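Competence damage-inducible protein A (Enterobacter cloacae subsp. cloacae, PDB 5VU3) is of unknown function but belongs to the competence-damaged protein (CinA) family, some members of which have been linked to nicotinamide-nucleotide deamidation. Local coordinates at residues A[11-14]-A[15-18]; A[131-135]-A[136-140]; A[146-149]-A[150-153]; A[63-66]-A[67-70]. One frame throughout, in Å; residues are numbered along the deposited sequence.

Contact 1: A[11-14]-A[15-18]; sequences TITV and AELT
Glu16 lays its extended side chain across that of Thr13, the two meeting at about a right angle, with CG of Glu16 lying 3.4 Å from OG1 of Thr13. Together they form a capping box at the start of helix 14-28, with Thr13 as the N-cap. Each residue accepts the other's backbone N-H: Glu16 N bonds to Thr13 OG1 at 3.0 Å, and Thr13 N bonds to Glu16 OE2 at 2.9 Å. The second bond is nearly straight at 171°, and it reaches OE2 on its anti side, somewhat out of the carboxylate plane. Thr13 suits the N-cap because its short hydroxyl, set between the backbone N and the carbonyl carbon (chi1 68°), turns toward the first turn of the helix; Glu16 has the length to reach back to the N-H ahead of it. The negative carboxylate beside the helix N-terminus is probably also favoured by the helix dipole. Flanking the box, Ile12 and Leu17 make the apolar contact of a hydrophobic staple, and Leu17 continues onto His158 and Ala162 of helix 149-167. Branched Ile12 serves two neighbours with one methyl: its CG2 rests 3.5 Å from Glu16 CB and 3.7 Å from Leu17 CD2.

Contact 2: A[131-135]-A[136-140]; sequences AWNIG and GKTET
Two pairs of backbone bonds hold strands 131-134 and 137-140 together. Trp132 and Glu139 exchange N-H and C=O in both directions, with Trp132 N to Glu139 O at 2.8 Å; Ile134 and Lys137 do the same across the turn. In that second pair, Ile134 N reaches Lys137 O at 2.8 Å, while Lys137 N approaches Ile134 O from well above its carbonyl plane. A side chain adds a further bond at the bend: Asn133 OD1 accepts from Gly136 N at 2.8 Å, with the donor in the plane of the amide C=O. Asn133 has CG anti to its own N (chi1 -177°), which carries the amide toward the turn, and an asparagine can offer both an acceptor and a donor there. Its ND2 gives a proton to a water 2.9 Å away, and the same water lies 2.6 Å from Thr138 OG1, bridging the side chains of Asn133 and Thr138, a non-hydrogen-bonded pair. On the same face, Ala131 CB meets Thr140 CG2 at 3.9 Å, small groups that pack against helix 88-101. On the other face, the Trp132 ring brings its edge to the opposite strand, CE3 lying 3.3 Å from Glu139 O; its NE1 bonds to Ser160 O and the ring makes a cation-pi contact with Lys167 of helix 149-167. Gly135 and Gly136 both have positive phi, which glycine adopts readily, and at Gly136 a side chain would jam against the preceding carbonyl O; they occupy the centre of a type I' turn, characteristic of a tight two-residue beta hairpin.

Contact 3: A[146-149]-A[150-153]; sequences SGDC and QDVV
The chain passes from an extended loop at Gly147 into helix 149-167, where Val152 N bonds to Asp148 O at 2.9 Å and Val153 N bonds to Cys149 O. Gly147 has a positive phi (99°), and at these backbone angles a side chain would press on the preceding carbonyl O, so glycine fits; its CA lies 3.5 Å from Asp151 OD1. Asp148, the N-cap, forms a capping box with Asp151. Its CG sits between the backbone N and the carbonyl carbon (chi1 68°), bringing OD1 within 3.0 Å of Asp151 N, which meets it nearly along the C-O axis. In return, Asp151, its CB directed toward the loop, reaches back so that OD1 accepts from Asp148 N at 2.9 Å, on its anti side. The short Asp148 side chain suits the N-cap, and Val152 turns its CG2 over Asp148 O and packs on Phe145. The two acid side chains cross at about a right angle, yet their carboxylate planes are nearly parallel, 16° apart, and the OD1 atoms come to 2.9 Å. Such closeness of like charges should be costly, probably offset by the helix N-terminus, the two N-H donors and a water lying between Asp148 OD1 and Asp151 OD2.

Contact 4: A[63-66]-A[67-70]; sequences VFSD and SAKE
With chi1 66° at Ser65, OG is set between its backbone N and carbonyl carbon and turned toward the helix start, while Lys69 has CG beside its backbone N and a chain that stays extended until it bends at chi4 (67°), turning NZ back over the loop. Ser65 OG thereby accepts from Ala68 N at 3.0 Å and touches Ala68 CB at 3.2 Å. A small hydroxyl serves well here, and the methyl of Ala68 packs close against it. Lys69 sends its aliphatic chain along Ser65 O, with CG 3.4 Å away, and its ammonium ends 2.9 Å from Phe64 O, though at an angle too poor for a hydrogen bond; a weak one to Ser65 O is made instead. Ser65 O is also met by Lys69 N, in a long bond of 3.3 Å tilted 34° from the carbonyl plane, so one carbonyl faces both ends of this residue, while the firmer partner of NZ is Ser37. Ser65 is the N-cap of helix 66-73, the short helix that follows strand 57-63, and Glu70 N bonds to Asp66 O in the first full turn. The strand end itself meets the second subunit: Val63 pairs in antiparallel fashion with a strand of that chain, and Ser65 OG bonds to Asp58 of the second subunit. Val63 CG1 lies 4.3 Å from Ala68 CB, an apolar contact between the strand end and the helix. Asp66 OD1 and Lys69 NZ remain 4.5 Å apart, near enough for mutual attraction but beyond a salt bridge.

Along the chain the order is contact 1, contact 4, contact 2, contact 3. Three of them, contacts 1, 3 and 4, mark the starts of helices 14-28, 149-167 and 66-73, while contact 2 is the hairpin turn between the last two strands of the five-stranded mixed sheet. Contacts 2 and 3 stand about 25 Å apart, centre to centre, on opposite sides of the chain's centre, yet helix 149-167 reaches from one to the other and also packs against helix 14-28 of contact 1. Contact 4, about 30 Å from contact 1 between centres, follows strand 57-63, the outermost strand opposite 137-144, where the sheet continues into the second subunit.

Contact 1: A[11-14]-A[15-18]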
ATOM      1  N   THR A  11       7.676  22.935 -11.758  1.00 19.92           N
ATOM      2  CA  THR A  11       6.893  21.930 -11.053  0.50 21.25           C
ATOM      3  C   THR A  11       7.346  20.535 -11.472  1.00 24.03           C
ATOM      4  O   THR A  11       7.721  20.309 -12.623  1.00 23.86           O
ATOM      5  CB  THR A  11       5.405  22.124 -11.342  0.50 18.39           C
ATOM      6  OG1 THR A  11       4.995  23.412 -10.867  0.50 18.85           O
ATOM      7  CG2 THR A  11       4.569  21.056 -10.659  0.50 15.29           C
ATOM      8  N   ILE A  12       7.322  19.598 -10.529  1.00 19.08           N
ATOM      9  CA  ILE A  12       7.776  18.230 -10.767  1.00 20.24           C
ATOM     10  C   ILE A  12       6.632  17.286 -10.407  1.00 21.70           C
ATOM     11  O   ILE A  12       6.137  17.323  -9.277  1.00 20.42           O
ATOM     12  CB  ILE A  12       9.033  17.914  -9.940  1.00 22.77           C
ATOM     13  CG1 ILE A  12      10.027  19.079 -10.017  1.00 28.58           C
ATOM     14  CG2 ILE A  12       9.695  16.631 -10.408  1.00 21.80           C
ATOM     15  CD1 ILE A  12      11.290  18.858  -9.207  1.00 33.29           C
ATOM     16  N   THR A  13       6.218  16.442 -11.351  1.00 16.42           N
ATOM     17  CA  THR A  13       5.150  15.494 -11.061  1.00 18.24           C
ATOM     18  C   THR A  13       5.669  14.358 -10.179  1.00 14.67           C
ATOM     19  O   THR A  13       6.873  14.127 -10.064  1.00 19.25           O
ATOM     20  CB  THR A  13       4.574  14.889 -12.341  1.00 20.11           C
ATOM     21  OG1 THR A  13       5.559  14.042 -12.946  1.00 21.28           O
ATOM     22  CG2 THR A  13       4.145  15.973 -13.336  1.00 18.62           C
ATOM     23  N   VAL A  14       4.726  13.620  -9.589  1.00 17.23           N
ATOM     24  CA  VAL A  14       5.078  12.436  -8.805  1.00 22.03           C
ATOM     25  C   VAL A  14       5.857  11.442  -9.661  1.00 19.48           C
ATOM     26  O   VAL A  14       6.857  10.865  -9.215  1.00 20.55           O
ATOM     27  CB  VAL A  14       3.806  11.813  -8.192  1.00 18.15           C
ATOM     28  CG1 VAL A  14       4.061  10.377  -7.729  1.00 18.42           C
ATOM     29  CG2 VAL A  14       3.316  12.657  -7.041  1.00 23.21           C
ATOM     30  N   ALA A  15       5.444  11.262 -10.921  1.00 19.87           N
ATOM     31  CA  ALA A  15       6.147  10.338 -11.810  1.00 19.07           C
ATOM     32  C   ALA A  15       7.569  10.805 -12.096  1.00 21.09           C
ATOM     33  O   ALA A  15       8.498   9.990 -12.160  1.00 19.38           O
ATOM     34  CB  ALA A  15       5.372  10.167 -13.119  1.00 21.79           C
ATOM     35  N   GLU A  16       7.762  12.111 -12.284  1.00 18.47           N
ATOM     36  CA  GLU A  16       9.115  12.632 -12.441  1.00 19.09           C
ATOM     37  C   GLU A  16       9.946  12.388 -11.186  1.00 16.10           C
ATOM     38  O   GLU A  16      11.142  12.066 -11.269  1.00 18.99           O
ATOM     39  CB  GLU A  16       9.058  14.125 -12.754  1.00 18.35           C
ATOM     40  CG  GLU A  16       8.674  14.472 -14.186  1.00 18.87           C
ATOM     41  CD  GLU A  16       8.632  15.970 -14.410  1.00 23.76           C
ATOM     42  OE1 GLU A  16       9.527  16.488 -15.112  1.00 21.30           O
ATOM     43  OE2 GLU A  16       7.707  16.626 -13.872  1.00 20.06           O
ATOM     44  N   LEU A  17       9.328  12.553 -10.018  1.00 14.91           N
ATOM     45  CA  LEU A  17      10.029  12.371  -8.748  1.00 18.23           C
ATOM     46  C   LEU A  17      10.414  10.912  -8.526  1.00 19.82           C
ATOM     47  O   LEU A  17      11.516  10.619  -8.051  1.00 18.95           O
ATOM     48  CB  LEU A  17       9.153  12.874  -7.600  1.00 18.80           C
ATOM     49  CG  LEU A  17       8.967  14.380  -7.457  1.00 19.39           C
ATOM     50  CD1 LEU A  17       7.951  14.687  -6.343  1.00 18.98           C
ATOM     51  CD2 LEU A  17      10.307  15.053  -7.157  1.00 21.04           C
ATOM     52  N   THR A  18       9.504   9.979  -8.825  1.00 17.13           N
ATOM     53  CA  THR A  18       9.848   8.577  -8.607  1.00 20.44           C
ATOM     54  C   THR A  18      10.906   8.109  -9.601  1.00 22.32           C
ATOM     55  O   THR A  18      11.736   7.250  -9.268  1.00 23.10           O
ATOM     56  CB  THR A  18       8.599   7.688  -8.669  1.00 21.42           C
ATOM     57  OG1 THR A  18       7.989   7.763  -9.966  1.00 22.67           O
ATOM     58  CG2 THR A  18       7.590   8.099  -7.588  1.00 18.40           C
TER

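Contact 2: A[131-135]-A[136-140]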
ATOM      1  N   ALA A 131       8.414  11.284   8.401  1.00 18.69           N
ATOM      2  CA  ALA A 131       9.752  10.892   8.814  1.00 19.04           C
ATOM      3  C   ALA A 131      10.484  10.296   7.619  1.00 18.73           C
ATOM      4  O   ALA A 131       9.916   9.502   6.858  1.00 20.01           O
ATOM      5  CB  ALA A 131       9.731   9.881   9.977  1.00 17.63           C
ATOM      6  N   TRP A 132      11.744  10.692   7.455  1.00 18.82           N
ATOM      7  CA  TRP A 132      12.641  10.076   6.487  1.00 21.74           C
ATOM      8  C   TRP A 132      13.832   9.526   7.260  1.00 21.87           C
ATOM      9  O   TRP A 132      14.575  10.290   7.881  1.00 26.48           O
ATOM     10  CB  TRP A 132      13.108  11.074   5.421  1.00 22.65           C
ATOM     11  CG  TRP A 132      12.014  11.783   4.645  1.00 20.63           C
ATOM     12  CD1 TRP A 132      11.511  11.430   3.421  1.00 20.41           C
ATOM     13  CD2 TRP A 132      11.317  12.979   5.033  1.00 19.07           C
ATOM     14  NE1 TRP A 132      10.539  12.329   3.029  1.00 19.54           N
ATOM     15  CE2 TRP A 132      10.410  13.292   3.998  1.00 20.32           C
ATOM     16  CE3 TRP A 132      11.381  13.822   6.147  1.00 21.63           C
ATOM     17  CZ2 TRP A 132       9.563  14.400   4.056  1.00 19.83           C
ATOM     18  CZ3 TRP A 132      10.539  14.922   6.202  1.00 23.22           C
ATOM     19  CH2 TRP A 132       9.647  15.204   5.161  1.00 22.89           C
ATOM     20  N   ASN A 133      13.991   8.208   7.244  1.00 27.04           N
ATOM     21  CA  ASN A 133      15.120   7.531   7.869  1.00 23.50           C
ATOM     22  C   ASN A 133      16.044   7.070   6.748  1.00 25.71           C
ATOM     23  O   ASN A 133      15.673   6.208   5.943  1.00 22.65           O
ATOM     24  CB  ASN A 133      14.644   6.362   8.736  1.00 21.69           C
ATOM     25  CG  ASN A 133      15.778   5.666   9.457  1.00 24.29           C
ATOM     26  OD1 ASN A 133      16.854   5.474   8.897  1.00 28.12           O
ATOM     27  ND2 ASN A 133      15.536   5.257  10.703  1.00 25.79           N
ATOM     28  N   ILE A 134      17.237   7.649   6.693  1.00 26.38           N
ATOM     29  CA  ILE A 134      18.238   7.304   5.695  1.00 27.54           C
ATOM     30  C   ILE A 134      19.408   6.672   6.430  1.00 28.16           C
ATOM     31  O   ILE A 134      20.172   7.366   7.109  1.00 28.57           O
ATOM     32  CB  ILE A 134      18.692   8.528   4.888  1.00 27.07           C
ATOM     33  CG1 ILE A 134      17.558   9.041   3.997  1.00 27.02           C
ATOM     34  CG2 ILE A 134      19.888   8.166   4.038  1.00 31.54           C
ATOM     35  CD1 ILE A 134      17.791  10.439   3.451  1.00 33.18           C
ATOM     36  N   GLY A 135      19.549   5.357   6.307  1.00 27.12           N
ATOM     37  CA  GLY A 135      20.669   4.673   6.941  1.00 31.26           C
ATOM     38  C   GLY A 135      20.724   4.808   8.450  1.00 32.26           C
ATOM     39  O   GLY A 135      21.809   4.712   9.032  1.00 32.90           O
ATOM     40  N   GLY A 136      19.580   5.024   9.105  1.00 29.75           N
ATOM     41  CA  GLY A 136      19.527   5.172  10.548  1.00 34.66           C
ATOM     42  C   GLY A 136      19.423   6.602  11.044  1.00 36.06           C
ATOM     43  O   GLY A 136      19.136   6.812  12.231  1.00 39.46           O
ATOM     44  N   LYS A 137      19.654   7.580  10.178  1.00 31.26           N
ATOM     45  CA  LYS A 137      19.549   8.994  10.511  1.00 36.46           C
ATOM     46  C   LYS A 137      18.179   9.486  10.067  1.00 33.15           C
ATOM     47  O   LYS A 137      17.792   9.283   8.912  1.00 29.52           O
ATOM     48  CB  LYS A 137      20.675   9.770   9.823  1.00 44.54           C
ATOM     49  CG  LYS A 137      20.750  11.273  10.062  1.00 55.57           C
ATOM     50  CD  LYS A 137      21.882  11.865   9.204  1.00 63.26           C
ATOM     51  CE  LYS A 137      21.994  13.387   9.304  1.00 66.61           C
ATOM     52  NZ  LYS A 137      22.895  13.834  10.406  1.00 71.41           N
ATOM     53  N   THR A 138      17.444  10.120  10.978  1.00 32.21           N
ATOM     54  CA  THR A 138      16.042  10.451  10.757  1.00 28.44           C
ATOM     55  C   THR A 138      15.826  11.957  10.749  1.00 25.25           C
ATOM     56  O   THR A 138      16.315  12.665  11.635  1.00 27.69           O
ATOM     57  CB  THR A 138      15.152   9.811  11.826  1.00 33.85           C
ATOM     58  OG1 THR A 138      15.316   8.388  11.791  1.00 35.52           O
ATOM     59  CG2 THR A 138      13.684  10.144  11.576  1.00 31.18           C
ATOM     60  N   GLU A 139      15.083  12.433   9.755  1.00 26.95           N
ATOM     61  CA  GLU A 139      14.564  13.790   9.720  1.00 27.57           C
ATOM     62  C   GLU A 139      13.042  13.736   9.692  1.00 22.62           C
ATOM     63  O   GLU A 139      12.452  12.819   9.113  1.00 19.02           O
ATOM     64  CB  GLU A 139      15.080  14.560   8.500  1.00 38.18           C
ATOM     65  CG  GLU A 139      14.770  16.042   8.572  1.00 48.34           C
ATOM     66  CD  GLU A 139      15.825  16.822   9.327  1.00 57.56           C
ATOM     67  OE1 GLU A 139      16.743  16.194   9.905  1.00 58.34           O
ATOM     68  OE2 GLU A 139      15.710  18.067   9.376  1.00 62.16           O
ATOM     69  N   THR A 140      12.404  14.722  10.318  1.00 20.64           N
ATOM     70  CA  THR A 140      10.953  14.759  10.397  1.00 20.84           C
ATOM     71  C   THR A 140      10.434  16.145  10.038  1.00 22.51           C
ATOM     72  O   THR A 140      11.172  17.138  10.053  1.00 26.07           O
ATOM     73  CB  THR A 140      10.449  14.378  11.800  1.00 22.42           C
ATOM     74  OG1 THR A 140      10.993  15.292  12.756  1.00 22.62           O
ATOM     75  CG2 THR A 140      10.865  12.954  12.162  1.00 21.55           C
TER
HETATM   76  O   HOH W   1      13.398   6.646  12.123  1.00 26.83           O

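Contact 3: A[146-149]-A[150-153]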
ATOM      1  N   SER A 146      -3.882  22.142   2.646  1.00 20.26           N
ATOM      2  CA  SER A 146      -5.238  22.621   2.413  1.00 21.47           C
ATOM      3  C   SER A 146      -6.035  21.612   1.585  1.00 21.08           C
ATOM      4  O   SER A 146      -5.480  20.712   0.947  1.00 21.35           O
ATOM      5  CB  SER A 146      -5.220  23.974   1.695  1.00 20.38           C
ATOM      6  OG  SER A 146      -4.769  23.827   0.354  1.00 23.97           O
ATOM      7  N   GLY A 147      -7.358  21.767   1.621  1.00 22.39           N
ATOM      8  CA  GLY A 147      -8.256  21.002   0.771  1.00 24.97           C
ATOM      9  C   GLY A 147      -8.877  19.818   1.484  1.00 22.36           C
ATOM     10  O   GLY A 147      -8.778  19.656   2.703  1.00 23.78           O
ATOM     11  N   ASP A 148      -9.524  18.963   0.693  1.00 20.73           N
ATOM     12  CA  ASP A 148     -10.210  17.806   1.252  1.00 24.53           C
ATOM     13  C   ASP A 148      -9.247  16.618   1.330  1.00 22.95           C
ATOM     14  O   ASP A 148      -8.060  16.736   1.011  1.00 21.58           O
ATOM     15  CB  ASP A 148     -11.482  17.508   0.457  1.00 25.25           C
ATOM     16  CG  ASP A 148     -11.214  17.009  -0.957  1.00 31.33           C
ATOM     17  OD1 ASP A 148     -10.059  16.681  -1.320  1.00 30.30           O
ATOM     18  OD2 ASP A 148     -12.196  16.951  -1.729  1.00 35.92           O
ATOM     19  N   CYS A 149      -9.765  15.450   1.727  1.00 21.51           N
ATOM     20  CA  CYS A 149      -8.884  14.319   1.996  0.50 24.08           C
ATOM     21  C   CYS A 149      -8.099  13.909   0.754  1.00 23.95           C
ATOM     22  O   CYS A 149      -6.896  13.634   0.846  1.00 20.94           O
ATOM     23  CB  CYS A 149      -9.677  13.137   2.555  0.50 26.13           C
ATOM     24  SG  CYS A 149     -11.102  12.635   1.590  0.50 26.95           S
ATOM     25  N   GLN A 150      -8.742  13.880  -0.415  1.00 20.69           N
ATOM     26  CA  GLN A 150      -8.008  13.495  -1.617  1.00 20.87           C
ATOM     27  C   GLN A 150      -6.936  14.513  -1.966  1.00 19.78           C
ATOM     28  O   GLN A 150      -5.877  14.141  -2.485  1.00 18.50           O
ATOM     29  CB  GLN A 150      -8.966  13.307  -2.794  1.00 27.35           C
ATOM     30  CG  GLN A 150      -9.568  11.903  -2.877  1.00 37.15           C
ATOM     31  CD  GLN A 150     -10.649  11.795  -3.934  1.00 51.25           C
ATOM     32  OE1 GLN A 150     -10.471  12.237  -5.073  1.00 54.95           O
ATOM     33  NE2 GLN A 150     -11.785  11.209  -3.563  1.00 54.86           N
ATOM     34  N   ASP A 151      -7.192  15.793  -1.688  1.00 16.33           N
ATOM     35  CA  ASP A 151      -6.174  16.824  -1.876  1.00 14.83           C
ATOM     36  C   ASP A 151      -5.002  16.618  -0.934  1.00 18.61           C
ATOM     37  O   ASP A 151      -3.838  16.674  -1.352  1.00 18.17           O
ATOM     38  CB  ASP A 151      -6.777  18.211  -1.654  1.00 18.65           C
ATOM     39  CG  ASP A 151      -7.903  18.518  -2.610  1.00 23.15           C
ATOM     40  OD1 ASP A 151      -8.889  19.156  -2.169  1.00 22.09           O
ATOM     41  OD2 ASP A 151      -7.798  18.135  -3.798  1.00 20.71           O
ATOM     42  N   VAL A 152      -5.288  16.397   0.352  1.00 17.46           N
ATOM     43  CA  VAL A 152      -4.220  16.246   1.334  1.00 15.44           C
ATOM     44  C   VAL A 152      -3.339  15.048   0.988  1.00 14.54           C
ATOM     45  O   VAL A 152      -2.106  15.125   1.052  1.00 16.83           O
ATOM     46  CB  VAL A 152      -4.820  16.131   2.751  1.00 18.25           C
ATOM     47  CG1 VAL A 152      -3.730  15.844   3.781  1.00 15.91           C
ATOM     48  CG2 VAL A 152      -5.559  17.412   3.111  1.00 16.70           C
ATOM     49  N   VAL A 153      -3.967  13.937   0.606  1.00 18.17           N
ATOM     50  CA  VAL A 153      -3.209  12.726   0.270  1.00 16.80           C
ATOM     51  C   VAL A 153      -2.309  12.982  -0.929  1.00 17.53           C
ATOM     52  O   VAL A 153      -1.113  12.639  -0.919  1.00 17.13           O
ATOM     53  CB  VAL A 153      -4.172  11.550   0.015  1.00 18.89           C
ATOM     54  CG1 VAL A 153      -3.441  10.396  -0.647  1.00 18.82           C
ATOM     55  CG2 VAL A 153      -4.796  11.101   1.327  1.00 20.65           C
TER
HETATM   56  O   HOH W   2     -10.486  16.971  -3.993  1.00 35.38           O

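Contact 4: A[63-66]-A[67-70]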
ATOM      1  N   VAL A  63      -1.237   1.275   7.455  1.00 21.12           N
ATOM      2  CA  VAL A  63      -1.768   1.012   8.788  1.00 23.71           C
ATOM      3  C   VAL A  63      -2.588   2.216   9.230  1.00 32.69           C
ATOM      4  O   VAL A  63      -2.114   3.355   9.164  1.00 39.95           O
ATOM      5  CB  VAL A  63      -0.658   0.715   9.821  1.00 33.50           C
ATOM      6  CG1 VAL A  63      -0.178  -0.722   9.696  1.00 39.75           C
ATOM      7  CG2 VAL A  63       0.507   1.686   9.679  1.00 34.25           C
ATOM      8  N   PHE A  64      -3.814   1.969   9.679  1.00 28.23           N
ATOM      9  CA  PHE A  64      -4.684   3.046  10.133  1.00 29.50           C
ATOM     10  C   PHE A  64      -4.635   3.242  11.642  1.00 30.67           C
ATOM     11  O   PHE A  64      -4.492   4.369  12.119  1.00 32.55           O
ATOM     12  CB  PHE A  64      -6.136   2.787   9.715  1.00 34.38           C
ATOM     13  CG  PHE A  64      -7.103   3.786  10.290  1.00 43.85           C
ATOM     14  CD1 PHE A  64      -7.302   5.005   9.668  1.00 47.94           C
ATOM     15  CD2 PHE A  64      -7.787   3.522  11.470  1.00 49.76           C
ATOM     16  CE1 PHE A  64      -8.172   5.942  10.201  1.00 51.32           C
ATOM     17  CE2 PHE A  64      -8.655   4.456  12.012  1.00 51.53           C
ATOM     18  CZ  PHE A  64      -8.848   5.669  11.374  1.00 50.79           C
ATOM     19  N   SER A  65      -4.757   2.162  12.400  1.00 28.59           N
ATOM     20  CA  SER A  65      -5.076   2.234  13.815  1.00 24.02           C
ATOM     21  C   SER A  65      -3.835   2.441  14.682  1.00 29.26           C
ATOM     22  O   SER A  65      -2.698   2.177  14.278  1.00 24.52           O
ATOM     23  CB  SER A  65      -5.794   0.963  14.250  1.00 27.36           C
ATOM     24  OG  SER A  65      -4.917  -0.149  14.155  1.00 32.40           O
ATOM     25  N   ASP A  66      -4.081   2.921  15.904  1.00 26.40           N
ATOM     26  CA  ASP A  66      -3.025   2.980  16.911  1.00 27.11           C
ATOM     27  C   ASP A  66      -2.544   1.584  17.289  1.00 24.95           C
ATOM     28  O   ASP A  66      -1.335   1.344  17.413  1.00 28.44           O
ATOM     29  CB  ASP A  66      -3.533   3.715  18.152  1.00 25.04           C
ATOM     30  CG  ASP A  66      -3.574   5.224  17.970  1.00 34.80           C
ATOM     31  OD1 ASP A  66      -3.235   5.722  16.874  1.00 33.94           O
ATOM     32  OD2 ASP A  66      -3.953   5.918  18.936  1.00 40.63           O
ATOM     33  N   SER A  67      -3.473   0.648  17.480  1.00 27.06           N
ATOM     34  CA  SER A  67      -3.092  -0.682  17.942  1.00 29.14           C
ATOM     35  C   SER A  67      -2.229  -1.411  16.919  1.00 30.09           C
ATOM     36  O   SER A  67      -1.324  -2.159  17.296  1.00 34.21           O
ATOM     37  CB  SER A  67      -4.340  -1.499  18.269  1.00 37.90           C
ATOM     38  OG  SER A  67      -5.316  -1.355  17.255  1.00 40.22           O
ATOM     39  N   ALA A  68      -2.483  -1.203  15.628  1.00 26.30           N
ATOM     40  CA  ALA A  68      -1.643  -1.834  14.615  1.00 28.24           C
ATOM     41  C   ALA A  68      -0.261  -1.200  14.571  1.00 25.11           C
ATOM     42  O   ALA A  68       0.734  -1.893  14.331  1.00 26.97           O
ATOM     43  CB  ALA A  68      -2.312  -1.755  13.245  1.00 32.04           C
ATOM     44  N   LYS A  69      -0.174   0.119  14.772  1.00 25.72           N
ATOM     45  CA  LYS A  69       1.138   0.752  14.884  1.00 23.21           C
ATOM     46  C   LYS A  69       1.925   0.158  16.047  1.00 24.07           C
ATOM     47  O   LYS A  69       3.127  -0.101  15.928  1.00 25.38           O
ATOM     48  CB  LYS A  69       0.992   2.267  15.056  1.00 21.24           C
ATOM     49  CG  LYS A  69       0.512   3.018  13.818  1.00 21.73           C
ATOM     50  CD  LYS A  69       0.405   4.515  14.081  1.00 22.82           C
ATOM     51  CE  LYS A  69      -0.279   5.251  12.922  1.00 24.46           C
ATOM     52  NZ  LYS A  69      -1.720   4.901  12.754  1.00 23.19           N
ATOM     53  N   GLU A  70       1.259  -0.085  17.178  1.00 25.88           N
ATOM     54  CA  GLU A  70       1.960  -0.650  18.329  1.00 25.06           C
ATOM     55  C   GLU A  70       2.352  -2.100  18.085  1.00 28.73           C
ATOM     56  O   GLU A  70       3.473  -2.512  18.406  1.00 29.37           O
ATOM     57  CB  GLU A  70       1.091  -0.545  19.580  1.00 29.51           C
ATOM     58  CG  GLU A  70       0.650   0.863  19.892  1.00 33.86           C
ATOM     59  CD  GLU A  70      -0.390   0.913  20.988  1.00 39.48           C
ATOM     60  OE1 GLU A  70      -1.140  -0.071  21.139  1.00 44.38           O
ATOM     61  OE2 GLU A  70      -0.455   1.933  21.701  1.00 39.23           O
TER